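PDB 1TQ5: quercetin 2,3-dioxygenase from Escherichia coli, which cleaves quercetin with molecular oxygen in vitro, releasing carbon monoxide, with the help of one divalent metal ion, though its physiological role is unknown. Local coordinates for residues D46-E49 with G53-T56; V73-S78 with Q91-G96; Y67-T72 with Q186-N191. All coordinates share one frame; numbering follows the deposited sequence.

Contact 1. Residues D46-E49 with G53-T56; sequences DVIE and GFGT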
ATOM      1  N   ASP A  46       1.970   3.969  -9.052  1.00 23.09           N
ATOM      2  CA  ASP A  46       1.818   5.086  -9.991  1.00 23.94           C
ATOM      3  C   ASP A  46       2.976   6.064 -10.111  1.00 21.62           C
ATOM      4  O   ASP A  46       3.602   6.450  -9.125  1.00 22.18           O
ATOM      5  CB  ASP A  46       0.569   5.919  -9.657  1.00 25.38           C
ATOM      6  CG  ASP A  46      -0.693   5.084  -9.554  1.00 29.18           C
ATOM      7  OD1 ASP A  46      -0.798   4.070 -10.268  1.00 29.69           O
ATOM      8  OD2 ASP A  46      -1.589   5.462  -8.766  1.00 34.43           O
ATOM      9  N   VAL A  47       3.231   6.485 -11.342  1.00 18.94           N
ATOM     10  CA  VAL A  47       4.270   7.461 -11.632  1.00 18.26           C
ATOM     11  C   VAL A  47       3.563   8.568 -12.400  1.00 19.58           C
ATOM     12  O   VAL A  47       3.018   8.337 -13.489  1.00 18.09           O
ATOM     13  CB  VAL A  47       5.389   6.854 -12.484  1.00 19.74           C
ATOM     14  CG1 VAL A  47       6.292   7.947 -13.009  1.00 24.79           C
ATOM     15  CG2 VAL A  47       6.187   5.870 -11.645  1.00 22.15           C
ATOM     16  N   ILE A  48       3.571   9.763 -11.818  1.00 18.38           N
ATOM     17  CA  ILE A  48       2.896  10.916 -12.389  1.00 18.39           C
ATOM     18  C   ILE A  48       3.833  12.034 -12.838  1.00 19.49           C
ATOM     19  O   ILE A  48       4.740  12.430 -12.115  1.00 17.66           O
ATOM     20  CB  ILE A  48       1.890  11.492 -11.367  1.00 20.47           C
ATOM     21  CG1 ILE A  48       0.860  10.416 -11.007  1.00 21.52           C
ATOM     22  CG2 ILE A  48       1.205  12.743 -11.930  1.00 22.37           C
ATOM     23  CD1 ILE A  48      -0.135  10.851  -9.947  1.00 32.59           C
ATOM     24  N   GLU A  49       3.566  12.544 -14.036  1.00 19.21           N
ATOM     25  CA  GLU A  49       4.328  13.619 -14.663  1.00 20.32           C
ATOM     26  C   GLU A  49       4.208  14.933 -13.882  1.00 20.53           C
ATOM     27  O   GLU A  49       3.189  15.201 -13.255  1.00 18.41           O
ATOM     28  CB  GLU A  49       3.796  13.809 -16.087  1.00 19.65           C
ATOM     29  CG  GLU A  49       4.505  14.822 -16.945  1.00 29.55           C
ATOM     30  CD  GLU A  49       3.685  15.151 -18.176  1.00 36.33           C
ATOM     31  OE1 GLU A  49       2.807  14.331 -18.516  1.00 30.87           O
ATOM     32  OE2 GLU A  49       3.910  16.209 -18.800  1.00 45.78           O
ATOM     33  N   GLY A  53      -2.017  15.110 -12.488  1.00 21.06           N
ATOM     34  CA  GLY A  53      -2.652  14.416 -11.384  1.00 24.18           C
ATOM     35  C   GLY A  53      -4.086  14.022 -11.677  1.00 26.01           C
ATOM     36  O   GLY A  53      -4.585  14.231 -12.783  1.00 24.08           O
ATOM     37  N   PHE A  54      -4.749  13.453 -10.676  1.00 27.42           N
ATOM     38  CA  PHE A  54      -6.135  13.014 -10.806  1.00 29.10           C
ATOM     39  C   PHE A  54      -7.105  14.136 -10.444  1.00 30.29           C
ATOM     40  O   PHE A  54      -7.080  14.640  -9.319  1.00 29.28           O
ATOM     41  CB  PHE A  54      -6.385  11.822  -9.880  1.00 29.73           C
ATOM     42  CG  PHE A  54      -5.507  10.636 -10.163  1.00 32.77           C
ATOM     43  CD1 PHE A  54      -5.888   9.679 -11.097  1.00 37.58           C
ATOM     44  CD2 PHE A  54      -4.290  10.487  -9.510  1.00 32.05           C
ATOM     45  CE1 PHE A  54      -5.065   8.589 -11.375  1.00 39.91           C
ATOM     46  CE2 PHE A  54      -3.459   9.399  -9.782  1.00 33.84           C
ATOM     47  CZ  PHE A  54      -3.848   8.451 -10.714  1.00 32.93           C
ATOM     48  N   GLY A  55      -7.953  14.519 -11.394  1.00 31.76           N
ATOM     49  CA  GLY A  55      -8.937  15.561 -11.139  1.00 32.56           C
ATOM     50  C   GLY A  55      -9.887  15.085 -10.057  1.00 32.04           C
ATOM     51  O   GLY A  55      -9.766  13.962  -9.587  1.00 31.39           O
ATOM     52  N   THR A  56     -10.841  15.918  -9.662  1.00 32.81           N
ATOM     53  CA  THR A  56     -11.776  15.540  -8.607  1.00 34.26           C
ATOM     54  C   THR A  56     -12.701  14.390  -9.000  1.00 33.18           C
ATOM     55  O   THR A  56     -13.272  14.380 -10.092  1.00 33.47           O
ATOM     56  CB  THR A  56     -12.653  16.730  -8.176  1.00 35.25           C
ATOM     57  OG1 THR A  56     -11.831  17.885  -7.968  1.00 43.25           O
ATOM     58  CG2 THR A  56     -13.377  16.401  -6.878  1.00 32.50           C
TER
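Gly53, at the start of strand 53-59, brings its backbone N within 4.0 Å of the branch methyl CG2 of Ile48. The glycine meets this methyl with main chain alone. At Phe54 the side chain takes over. Its CB does not head straight for the first strand, but a chi1 of -60° sets CG anti to the carbonyl carbon and carries the ring back to Ile48. There CE2 of Phe54 lies 3.6 Å from CD1 of Ile48, an apolar contact in which the methyl meets the ring at a slant. The extended Ile48 chain (chi2 177°) carries CD1 to the ring, while CG2 stays by Gly53. Farther along the ring, CZ of Phe54 makes a looser approach of 4.2 Å to OD2 of Asp46; the other carboxylate oxygen, OD1, is hydrogen-bonded to Ser20 OG. Trp17 stacks edge-to-face with Phe54, and Leu18 touches both Phe54 and Ile48. The short strand segments 46-48 and 53-56 run almost at right angles (88°), one in strand 40-48 of the seven-stranded sheet, the other in strand 53-59 of the four-stranded sheet. This is sheet-to-sheet packing in a cupin beta-sandwich, beside its metal site: the nearest atoms of the Phe54 side chain and a bound cadmium ion are about 6 Å apart, and those of Phe54 and the metal-binding His57 about 3 Å.

Contact 2. Residues V73-S78 with Q91-G96; sequences VEHQDS and QIMSAG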
ATOM      1  N   VAL A  73       3.317  14.924  -3.460  1.00 20.61           N
ATOM      2  CA  VAL A  73       1.941  14.844  -3.921  1.00 22.10           C
ATOM      3  C   VAL A  73       1.107  15.840  -3.128  1.00 24.87           C
ATOM      4  O   VAL A  73       1.303  16.011  -1.924  1.00 28.43           O
ATOM      5  CB  VAL A  73       1.345  13.433  -3.742  1.00 21.69           C
ATOM      6  CG1 VAL A  73       1.276  13.068  -2.269  1.00 25.90           C
ATOM      7  CG2 VAL A  73      -0.042  13.380  -4.378  1.00 21.96           C
ATOM      8  N   GLU A  74       0.191  16.511  -3.817  1.00 25.00           N
ATOM      9  CA  GLU A  74      -0.690  17.487  -3.191  1.00 23.65           C
ATOM     10  C   GLU A  74      -2.111  16.921  -3.126  1.00 23.25           C
ATOM     11  O   GLU A  74      -2.692  16.550  -4.149  1.00 22.17           O
ATOM     12  CB  GLU A  74      -0.695  18.782  -3.998  1.00 26.12           C
ATOM     13  CG  GLU A  74      -1.683  19.826  -3.493  1.00 35.31           C
ATOM     14  CD  GLU A  74      -1.044  20.853  -2.581  1.00 47.61           C
ATOM     15  OE1 GLU A  74      -0.097  21.536  -3.030  1.00 52.51           O
ATOM     16  OE2 GLU A  74      -1.492  20.981  -1.421  1.00 56.49           O
ATOM     17  N   HIS A  75      -2.664  16.860  -1.921  1.00 22.04           N
ATOM     18  CA  HIS A  75      -4.008  16.342  -1.728  1.00 23.83           C
ATOM     19  C   HIS A  75      -5.040  17.443  -1.486  1.00 24.55           C
ATOM     20  O   HIS A  75      -4.762  18.436  -0.811  1.00 22.07           O
ATOM     21  CB  HIS A  75      -4.012  15.356  -0.554  1.00 22.10           C
ATOM     22  CG  HIS A  75      -5.378  14.992  -0.066  1.00 27.91           C
ATOM     23  ND1 HIS A  75      -6.110  15.806   0.772  1.00 35.10           N
ATOM     24  CD2 HIS A  75      -6.145  13.899  -0.293  1.00 28.96           C
ATOM     25  CE1 HIS A  75      -7.268  15.229   1.043  1.00 29.12           C
ATOM     26  NE2 HIS A  75      -7.314  14.072   0.408  1.00 34.52           N
ATOM     27  N   GLN A  76      -6.231  17.249  -2.050  1.00 27.25           N
ATOM     28  CA  GLN A  76      -7.348  18.177  -1.899  1.00 31.46           C
ATOM     29  C   GLN A  76      -8.625  17.339  -1.840  1.00 33.80           C
ATOM     30  O   GLN A  76      -8.812  16.430  -2.651  1.00 32.78           O
ATOM     31  CB  GLN A  76      -7.405  19.141  -3.087  1.00 32.87           C
ATOM     32  CG  GLN A  76      -6.258  20.144  -3.120  1.00 38.21           C
ATOM     33  CD  GLN A  76      -6.201  20.931  -4.415  1.00 46.75           C
ATOM     34  OE1 GLN A  76      -7.157  21.612  -4.788  1.00 48.27           O
ATOM     35  NE2 GLN A  76      -5.073  20.844  -5.106  1.00 49.24           N
ATOM     36  N   ASP A  77      -9.504  17.628  -0.886  1.00 34.96           N
ATOM     37  CA  ASP A  77     -10.730  16.845  -0.779  1.00 37.05           C
ATOM     38  C   ASP A  77     -11.988  17.667  -0.543  1.00 38.72           C
ATOM     39  O   ASP A  77     -11.916  18.820  -0.120  1.00 36.33           O
ATOM     40  CB  ASP A  77     -10.587  15.797   0.327  1.00 39.48           C
ATOM     41  CG  ASP A  77     -10.449  16.413   1.709  1.00 41.89           C
ATOM     42  OD1 ASP A  77     -10.018  15.695   2.637  1.00 42.81           O
ATOM     43  OD2 ASP A  77     -10.777  17.607   1.872  1.00 49.69           O
ATOM     44  N   SER A  78     -13.134  17.055  -0.838  1.00 41.81           N
ATOM     45  CA  SER A  78     -14.438  17.679  -0.654  1.00 44.38           C
ATOM     46  C   SER A  78     -14.564  17.993   0.829  1.00 44.49           C
ATOM     47  O   SER A  78     -15.320  17.356   1.561  1.00 48.66           O
ATOM     48  CB  SER A  78     -15.545  16.716  -1.090  1.00 46.70           C
ATOM     49  OG  SER A  78     -16.826  17.299  -0.928  1.00 51.97           O
ATOM     50  N   GLN A  91      -0.391   8.988   3.978  1.00 22.08           N
ATOM     51  CA  GLN A  91      -1.597   9.766   4.170  1.00 22.49           C
ATOM     52  C   GLN A  91      -2.703   8.732   4.052  1.00 23.45           C
ATOM     53  O   GLN A  91      -2.555   7.745   3.335  1.00 20.16           O
ATOM     54  CB  GLN A  91      -1.754  10.854   3.097  1.00 24.34           C
ATOM     55  CG  GLN A  91      -2.349  10.397   1.762  1.00 27.43           C
ATOM     56  CD  GLN A  91      -2.481  11.533   0.758  1.00 33.21           C
ATOM     57  OE1 GLN A  91      -2.481  12.704   1.129  1.00 29.59           O
ATOM     58  NE2 GLN A  91      -2.607  11.187  -0.518  1.00 27.56           N
ATOM     59  N   ILE A  92      -3.787   8.920   4.789  1.00 21.90           N
ATOM     60  CA  ILE A  92      -4.888   7.980   4.693  1.00 25.95           C
ATOM     61  C   ILE A  92      -6.195   8.748   4.684  1.00 26.83           C
ATOM     62  O   ILE A  92      -6.316   9.800   5.315  1.00 27.98           O
ATOM     63  CB  ILE A  92      -4.875   6.955   5.849  1.00 26.14           C
ATOM     64  CG1 ILE A  92      -5.921   5.865   5.579  1.00 33.88           C
ATOM     65  CG2 ILE A  92      -5.153   7.643   7.172  1.00 32.63           C
ATOM     66  CD1 ILE A  92      -5.857   4.692   6.540  1.00 32.59           C
HETATM   67  N   MSE A  93      -7.166   8.222   3.950  1.00 27.14           N
HETATM   68  CA  MSE A  93      -8.471   8.852   3.839  1.00 27.80           C
HETATM   69  C   MSE A  93      -9.569   7.790   3.849  1.00 29.72           C
HETATM   70  O   MSE A  93      -9.451   6.756   3.189  1.00 30.06           O
HETATM   71  CB  MSE A  93      -8.526   9.646   2.534  1.00 27.78           C
HETATM   72  CG  MSE A  93      -9.772  10.478   2.314  1.00 35.23           C
HETATM   73 SE   MSE A  93      -9.671  11.348   0.724  1.00 33.22          SE
HETATM   74  CE  MSE A  93     -10.353  10.094  -0.378  1.00 40.45           C
ATOM     75  N   SER A  94     -10.621   8.041   4.617  1.00 29.62           N
ATOM     76  CA  SER A  94     -11.756   7.133   4.687  1.00 30.49           C
ATOM     77  C   SER A  94     -12.878   7.782   3.890  1.00 31.20           C
ATOM     78  O   SER A  94     -13.357   8.854   4.256  1.00 30.97           O
ATOM     79  CB  SER A  94     -12.208   6.941   6.138  1.00 31.63           C
ATOM     80  OG  SER A  94     -11.228   6.266   6.906  1.00 34.97           O
ATOM     81  N   ALA A  95     -13.287   7.149   2.794  1.00 32.66           N
ATOM     82  CA  ALA A  95     -14.358   7.702   1.971  1.00 34.16           C
ATOM     83  C   ALA A  95     -15.662   7.746   2.768  1.00 34.20           C
ATOM     84  O   ALA A  95     -16.500   8.624   2.562  1.00 35.51           O
ATOM     85  CB  ALA A  95     -14.542   6.868   0.705  1.00 34.00           C
ATOM     86  N   GLY A  96     -15.819   6.796   3.682  1.00 35.71           N
ATOM     87  CA  GLY A  96     -17.016   6.748   4.501  1.00 36.62           C
ATOM     88  C   GLY A  96     -18.302   6.829   3.700  1.00 38.17           C
ATOM     89  O   GLY A  96     -18.471   6.122   2.707  1.00 36.00           O
TER
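His75 meets Met93 and Gln91 inside the N-terminal cupin domain, one through a chalcogen-aromatic contact and the other through the oxygen of an amide. In the first, the selenium of Met93, a selenomethionine, sits at the edge of the imidazole, 84° off the ring normal, with SE 3.6 Å from NE2 of His75. The Met93 chain leaves its strand extended and bends only at chi3 (87°), after SE has reached the ring. NE2 of His75 is buried and has no hydrogen-bonding partner in the model. The adjoining part of the same edge faces the carboxylate of Asp77, whose OD1 lies in the ring plane 3.2 Å from CE1 of His75. Gln91 makes a van der Waals contact: its OE1 lies 3.5 Å from CB of His75 and 3.9 Å from its CG, without a hydrogen bond, and the amide plane is turned 72° from the imidazole. Both ends of that amide are held elsewhere, OE1 by Tyr130 OH and NE2 of Gln91 by Thr66 OG1, which fixes its rotation. Tyr130 also stacks on the His75 ring, and thus touches both partners. Strand 72-77 runs between strands 99-104 and 82-86 of the four-stranded sheet, while strand 90-94 lies in the opposing seven-stranded sheet, between 63-70 and 129-133; His75 also touches Glu103, a probable metal ligand on strand 99-104.

Contact 3. Residues Y67-T72 with Q186-N191; sequences YVLEGT and QVVKGN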
ATOM      1  N   TYR A  67       1.329   6.118  -0.239  1.00 19.16           N
ATOM      2  CA  TYR A  67       2.711   6.075   0.221  1.00 18.02           C
ATOM      3  C   TYR A  67       3.572   6.673  -0.890  1.00 18.64           C
ATOM      4  O   TYR A  67       3.670   6.108  -1.978  1.00 17.12           O
ATOM      5  CB  TYR A  67       3.150   4.637   0.522  1.00 18.12           C
ATOM      6  CG  TYR A  67       4.584   4.525   1.002  1.00 20.19           C
ATOM      7  CD1 TYR A  67       5.152   5.520   1.803  1.00 20.34           C
ATOM      8  CD2 TYR A  67       5.365   3.419   0.676  1.00 24.98           C
ATOM      9  CE1 TYR A  67       6.462   5.417   2.268  1.00 23.17           C
ATOM     10  CE2 TYR A  67       6.680   3.303   1.137  1.00 28.34           C
ATOM     11  CZ  TYR A  67       7.220   4.309   1.933  1.00 27.21           C
ATOM     12  OH  TYR A  67       8.509   4.206   2.398  1.00 30.63           O
ATOM     13  N   VAL A  68       4.165   7.834  -0.615  1.00 16.87           N
ATOM     14  CA  VAL A  68       5.000   8.524  -1.592  1.00 17.49           C
ATOM     15  C   VAL A  68       6.437   8.018  -1.544  1.00 22.19           C
ATOM     16  O   VAL A  68       7.089   8.059  -0.500  1.00 21.53           O
ATOM     17  CB  VAL A  68       4.998  10.047  -1.349  1.00 18.88           C
ATOM     18  CG1 VAL A  68       5.783  10.749  -2.447  1.00 18.73           C
ATOM     19  CG2 VAL A  68       3.558  10.566  -1.300  1.00 22.27           C
ATOM     20  N   LEU A  69       6.916   7.548  -2.690  1.00 23.91           N
ATOM     21  CA  LEU A  69       8.262   7.006  -2.816  1.00 25.65           C
ATOM     22  C   LEU A  69       9.265   8.032  -3.337  1.00 25.94           C
ATOM     23  O   LEU A  69      10.425   8.044  -2.925  1.00 24.33           O
ATOM     24  CB  LEU A  69       8.237   5.806  -3.760  1.00 26.39           C
ATOM     25  CG  LEU A  69       7.276   4.679  -3.374  1.00 32.50           C
ATOM     26  CD1 LEU A  69       7.239   3.627  -4.470  1.00 39.93           C
ATOM     27  CD2 LEU A  69       7.721   4.066  -2.062  1.00 36.76           C
ATOM     28  N   GLU A  70       8.813   8.889  -4.244  1.00 23.46           N
ATOM     29  CA  GLU A  70       9.679   9.903  -4.830  1.00 25.82           C
ATOM     30  C   GLU A  70       8.863  11.135  -5.213  1.00 25.09           C
ATOM     31  O   GLU A  70       7.758  11.015  -5.747  1.00 19.56           O
ATOM     32  CB  GLU A  70      10.371   9.327  -6.067  1.00 28.52           C
ATOM     33  CG  GLU A  70      11.327  10.282  -6.771  1.00 36.51           C
ATOM     34  CD  GLU A  70      11.787   9.744  -8.117  1.00 47.79           C
ATOM     35  OE1 GLU A  70      12.276   8.595  -8.161  1.00 54.92           O
ATOM     36  OE2 GLU A  70      11.662  10.468  -9.132  1.00 50.97           O
ATOM     37  N   GLY A  71       9.411  12.315  -4.935  1.00 24.61           N
ATOM     38  CA  GLY A  71       8.715  13.543  -5.263  1.00 24.66           C
ATOM     39  C   GLY A  71       7.748  14.010  -4.185  1.00 25.44           C
ATOM     40  O   GLY A  71       7.930  13.741  -2.993  1.00 24.65           O
ATOM     41  N   THR A  72       6.709  14.717  -4.614  1.00 24.13           N
ATOM     42  CA  THR A  72       5.711  15.240  -3.698  1.00 22.75           C
ATOM     43  C   THR A  72       4.320  15.120  -4.308  1.00 20.53           C
ATOM     44  O   THR A  72       4.160  15.193  -5.524  1.00 18.74           O
ATOM     45  CB  THR A  72       5.970  16.739  -3.396  1.00 24.73           C
ATOM     46  OG1 THR A  72       7.332  16.924  -2.985  1.00 31.25           O
ATOM     47  CG2 THR A  72       5.045  17.231  -2.281  1.00 24.65           C
ATOM     48  N   GLN A 186       4.708  -6.549   0.052  1.00 13.98           N
ATOM     49  CA  GLN A 186       5.024  -5.803  -1.155  1.00 15.47           C
ATOM     50  C   GLN A 186       6.443  -5.273  -0.975  1.00 15.31           C
ATOM     51  O   GLN A 186       6.718  -4.536  -0.021  1.00 16.12           O
ATOM     52  CB  GLN A 186       4.062  -4.626  -1.312  1.00 13.07           C
ATOM     53  CG  GLN A 186       4.207  -3.857  -2.630  1.00 16.68           C
ATOM     54  CD  GLN A 186       3.930  -4.723  -3.846  1.00 18.26           C
ATOM     55  OE1 GLN A 186       3.202  -5.720  -3.766  1.00 17.10           O
ATOM     56  NE2 GLN A 186       4.505  -4.344  -4.984  1.00 15.27           N
ATOM     57  N   VAL A 187       7.345  -5.660  -1.873  1.00 16.70           N
ATOM     58  CA  VAL A 187       8.718  -5.191  -1.782  1.00 18.60           C
ATOM     59  C   VAL A 187       8.807  -3.808  -2.434  1.00 17.34           C
ATOM     60  O   VAL A 187       8.678  -3.673  -3.653  1.00 20.48           O
ATOM     61  CB  VAL A 187       9.697  -6.147  -2.494  1.00 17.35           C
ATOM     62  CG1 VAL A 187      11.138  -5.673  -2.264  1.00 21.70           C
ATOM     63  CG2 VAL A 187       9.525  -7.574  -1.968  1.00 18.84           C
ATOM     64  N   VAL A 188       9.000  -2.779  -1.616  1.00 19.57           N
ATOM     65  CA  VAL A 188       9.125  -1.428  -2.141  1.00 22.10           C
ATOM     66  C   VAL A 188      10.450  -1.337  -2.892  1.00 22.05           C
ATOM     67  O   VAL A 188      10.529  -0.757  -3.980  1.00 21.89           O
ATOM     68  CB  VAL A 188       9.093  -0.391  -1.006  1.00 24.13           C
ATOM     69  CG1 VAL A 188       9.288   1.013  -1.569  1.00 28.03           C
ATOM     70  CG2 VAL A 188       7.772  -0.491  -0.263  1.00 26.84           C
ATOM     71  N   LYS A 189      11.493  -1.929  -2.322  1.00 25.64           N
ATOM     72  CA  LYS A 189      12.798  -1.918  -2.969  1.00 26.25           C
ATOM     73  C   LYS A 189      13.746  -2.915  -2.323  1.00 26.02           C
ATOM     74  O   LYS A 189      13.624  -3.226  -1.145  1.00 25.48           O
ATOM     75  CB  LYS A 189      13.412  -0.517  -2.920  1.00 31.45           C
ATOM     76  CG  LYS A 189      13.812  -0.038  -1.529  1.00 36.19           C
ATOM     77  CD  LYS A 189      14.577   1.285  -1.612  1.00 45.23           C
ATOM     78  CE  LYS A 189      15.840   1.138  -2.459  1.00 52.25           C
ATOM     79  NZ  LYS A 189      16.576   2.421  -2.643  1.00 53.96           N
ATOM     80  N   GLY A 190      14.690  -3.420  -3.107  1.00 27.08           N
ATOM     81  CA  GLY A 190      15.649  -4.368  -2.579  1.00 26.65           C
ATOM     82  C   GLY A 190      15.387  -5.790  -3.026  1.00 26.78           C
ATOM     83  O   GLY A 190      14.566  -6.036  -3.906  1.00 27.49           O
ATOM     84  N   ASN A 191      16.094  -6.727  -2.410  1.00 27.05           N
ATOM     85  CA  ASN A 191      15.966  -8.140  -2.739  1.00 27.37           C
ATOM     86  C   ASN A 191      15.837  -8.910  -1.440  1.00 26.95           C
ATOM     87  O   ASN A 191      16.733  -8.857  -0.593  1.00 27.34           O
ATOM     88  CB  ASN A 191      17.208  -8.623  -3.495  1.00 29.57           C
ATOM     89  CG  ASN A 191      17.399  -7.916  -4.822  1.00 32.24           C
ATOM     90  OD1 ASN A 191      16.757  -8.253  -5.819  1.00 33.12           O
ATOM     91  ND2 ASN A 191      18.280  -6.923  -4.840  1.00 38.27           N
TER
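The face-to-face meeting of the two cupin domains brings Tyr67 and Leu69 of the N-terminal domain against Val188 of the C-terminal one. Val188 is the single residue of 186-191 that makes the contact, and it splits its two methyls between the partners. With chi1 at 177°, CG1 stands anti to the backbone N and goes to Leu69, while CG2 goes to Tyr67. The Leu69 contact is tight: CD2 of Leu69 and CG1 of Val188 are only 3.5 Å apart, closer than usual for two methyls. The tyrosine contact is looser, CG2 of Val188 lying 4.2 Å from CE2 of Tyr67, near the ring plane and at its edge. The ring is also held by a stack with Phe90 and a hydrogen bond between its OH and Glu222 across the domain boundary; polar bonds flank the apolar contact, Gln186 NE2 to Tyr115 OH being another. Each segment carries a classic beta bulge: Leu69 and Glu70 both face His113, while Val188 and Lys189 both face Glu222. Two similar features thus meet from similar domains. Strand 63-70 lies between 112-119 and 90-94, and strand 182-187 between 204-208 and 221-228, with Val188 at the corner that follows it. The neighbours join in as well, since Leu69 touches His113 and Tyr115 of strand 112-119, and Val188 touches Glu222 and Leu224 of strand 221-228.

Contacts 1 and 2 both bridge the seven-stranded and four-stranded sheets of the N-terminal cupin domain, at places whose centres are about 14 Å apart and close to the metal site. Contact 3 instead joins strand 63-70 of the N-terminal domain to the corner after strand 182-187 of the C-terminal one, nearest of the three to the middle of the chain. Contact 2 is wholly buried and the most polar, an imidazole facing an amide oxygen and a selenium; contacts 1 and 3 are partly buried and mainly apolar. Strand 63-70 passes through Gly71 into 72-77, and there contacts 2 and 3 touch, CG1 of Val73 lying 3.5 Å from CG2 of Val68.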